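Local coordinates for acyl-CoA dehydrogenase domain protein Tcur3483 (Thermomonospora curvata, PDB 6WY9), which binds FAD and probably oxidises a CH-CH bond of an acyl-CoA-type substrate, at residues S30-E35 and I90-V95. Numbering follows the deposited sequence.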
loop_
_atom_site.group_PDB
_atom_site.type_symbol
_atom_site.label_atom_id
_atom_site.label_comp_id
_atom_site.label_asym_id
_atom_site.label_seq_id
_atom_site.Cartn_x
_atom_site.Cartn_y
_atom_site.Cartn_z
ATOM N N SER A 30 10.752 -33.802 11.992
ATOM C CA SER A 30 11.434 -33.432 13.238
ATOM C C SER A 30 12.784 -34.125 13.384
ATOM O O SER A 30 13.778 -33.490 13.732
ATOM C CB SER A 30 10.566 -33.802 14.432
ATOM O OG SER A 30 9.582 -32.815 14.593
ATOM N N GLU A 31 12.827 -35.442 13.196
ATOM C CA GLU A 31 14.101 -36.140 13.357
ATOM C C GLU A 31 15.085 -35.693 12.284
ATOM O O GLU A 31 16.290 -35.568 12.536
ATOM C CB GLU A 31 13.927 -37.664 13.288
ATOM C CG GLU A 31 13.191 -38.329 14.438
ATOM C CD GLU A 31 13.964 -38.247 15.758
ATOM O OE1 GLU A 31 15.168 -37.889 15.715
ATOM O OE2 GLU A 31 13.363 -38.535 16.807
ATOM N N LEU A 32 14.597 -35.503 11.061
ATOM C CA LEU A 32 15.466 -34.998 10.006
ATOM C C LEU A 32 16.028 -33.639 10.384
ATOM O O LEU A 32 17.231 -33.374 10.243
ATOM C CB LEU A 32 14.685 -34.903 8.696
ATOM C CG LEU A 32 15.433 -34.274 7.531
ATOM C CD1 LEU A 32 16.668 -35.119 7.193
ATOM C CD2 LEU A 32 14.454 -34.241 6.371
ATOM N N ARG A 33 15.164 -32.772 10.905
ATOM C CA ARG A 33 15.602 -31.466 11.366
ATOM C C ARG A 33 16.739 -31.602 12.377
ATOM O O ARG A 33 17.762 -30.923 12.273
ATOM C CB ARG A 33 14.395 -30.711 11.960
ATOM C CG ARG A 33 14.379 -29.223 11.683
ATOM C CD ARG A 33 13.116 -28.465 12.151
ATOM N NE ARG A 33 12.134 -28.366 11.073
ATOM C CZ ARG A 33 12.258 -27.565 10.005
ATOM N NH1 ARG A 33 13.329 -26.784 9.848
ATOM N NH2 ARG A 33 11.310 -27.543 9.076
ATOM N N ALA A 34 16.576 -32.486 13.377
ATOM C CA ALA A 34 17.551 -32.575 14.468
ATOM C C ALA A 34 18.882 -33.169 13.999
ATOM O O ALA A 34 19.959 -32.774 14.483
ATOM C CB ALA A 34 16.973 -33.410 15.625
ATOM N N GLU A 35 18.810 -34.152 13.090
ATOM C CA GLU A 35 19.992 -34.693 12.445
ATOM C C GLU A 35 20.758 -33.605 11.691
ATOM O O GLU A 35 21.988 -33.530 11.770
ATOM C CB GLU A 35 19.586 -35.817 11.482
ATOM C CG GLU A 35 20.717 -36.261 10.581
ATOM C CD GLU A 35 20.326 -37.378 9.607
ATOM O OE1 GLU A 35 21.219 -37.922 8.939
ATOM O OE2 GLU A 35 19.133 -37.718 9.509
ATOM N N ILE A 90 9.063 -33.622 -0.992
ATOM C CA ILE A 90 9.161 -32.165 -0.972
ATOM C C ILE A 90 9.254 -31.648 0.453
ATOM O O ILE A 90 10.019 -30.719 0.747
ATOM C CB ILE A 90 7.956 -31.549 -1.698
ATOM C CG1 ILE A 90 7.987 -31.937 -3.164
ATOM C CG2 ILE A 90 7.983 -30.051 -1.549
ATOM C CD1 ILE A 90 6.798 -31.427 -3.935
ATOM N N SER A 91 8.427 -32.197 1.343
ATOM C CA SER A 91 8.522 -31.879 2.761
ATOM C C SER A 91 9.950 -32.046 3.271
ATOM O O SER A 91 10.512 -31.132 3.881
ATOM C CB SER A 91 7.548 -32.768 3.534
ATOM O OG SER A 91 6.248 -32.616 2.977
ATOM N N GLU A 92 10.559 -33.212 3.019
ATOM C CA GLU A 92 11.935 -33.437 3.460
ATOM C C GLU A 92 12.908 -32.476 2.772
ATOM O O GLU A 92 13.833 -31.943 3.409
ATOM C CB GLU A 92 12.346 -34.892 3.201
ATOM C CG GLU A 92 11.540 -35.954 3.966
ATOM C CD GLU A 92 11.804 -37.382 3.467
ATOM O OE1 GLU A 92 11.281 -37.773 2.400
ATOM O OE2 GLU A 92 12.543 -38.126 4.139
ATOM N N GLN A 93 12.721 -32.247 1.465
ATOM C CA GLN A 93 13.583 -31.314 0.751
ATOM C C GLN A 93 13.547 -29.933 1.392
ATOM O O GLN A 93 14.581 -29.254 1.491
ATOM C CB GLN A 93 13.174 -31.241 -0.734
ATOM C CG GLN A 93 13.162 -32.593 -1.434
ATOM C CD GLN A 93 12.827 -32.516 -2.923
ATOM O OE1 GLN A 93 12.919 -33.517 -3.638
ATOM N NE2 GLN A 93 12.442 -31.330 -3.396
ATOM N N TYR A 94 12.367 -29.486 1.824
ATOM C CA TYR A 94 12.292 -28.139 2.389
ATOM C C TYR A 94 12.960 -28.079 3.751
ATOM O O TYR A 94 13.590 -27.065 4.092
ATOM C CB TYR A 94 10.838 -27.664 2.483
ATOM C CG TYR A 94 10.410 -26.931 1.239
ATOM C CD1 TYR A 94 11.342 -26.225 0.483
ATOM C CD2 TYR A 94 9.091 -26.970 0.792
ATOM C CE1 TYR A 94 10.975 -25.557 -0.692
ATOM C CE2 TYR A 94 8.709 -26.302 -0.378
ATOM C CZ TYR A 94 9.658 -25.602 -1.110
ATOM O OH TYR A 94 9.302 -24.925 -2.251
ATOM N N VAL A 95 12.838 -29.152 4.541
ATOM C CA VAL A 95 13.553 -29.184 5.819
ATOM C C VAL A 95 15.043 -29.013 5.570
ATOM O O VAL A 95 15.709 -28.211 6.228
ATOM C CB VAL A 95 13.260 -30.478 6.601
ATOM C CG1 VAL A 95 13.988 -30.441 7.946
ATOM C CG2 VAL A 95 11.758 -30.681 6.837
#
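Val95 sits between Leu32 and Arg33, two neighbours on the facing helix, and the trio shows how one branched residue can pack against an aliphatic chain on one flank and under a charged one on the other. On the tight side, CD2 of Leu32 is 4.0 Å from CB of Val95. The same methyl meets CB of Glu92 and lies 3.8 Å from that residue's carbonyl O. CG of Leu32 stands anti to its backbone nitrogen (chi1 175°), which sends the branched end across to the other helix, where Trp74 and Tyr77 from loops also cover it. The segments belong to helices 26-41 and 90-103 of the all-helical N-terminal domain of the acyl-CoA dehydrogenase fold; they run in nearly the same direction, with axes 9.9 Å apart at an angle of 27°, and Leu29, one turn before Arg33, also touches Val95, as well as Ser91 and Glu92. The more open side belongs to Arg33, which is partly exposed although its contacts are just as close. Its chain bends at chi3 (-94°), which lays its end over Val95, whose CG1 lies 3.9 Å from the guanidinium plane, over its centre, while NH2 passes 3.9 Å from CG2. Salt bridges from NH1 to Asp98 and Glu99, on the next turn of helix 90-103, hold this flat group over the methyl. Glu92 gives the seam its CB and CG, while its carboxylate makes a salt bridge to Arg88 and a hydrogen bond to Ser89.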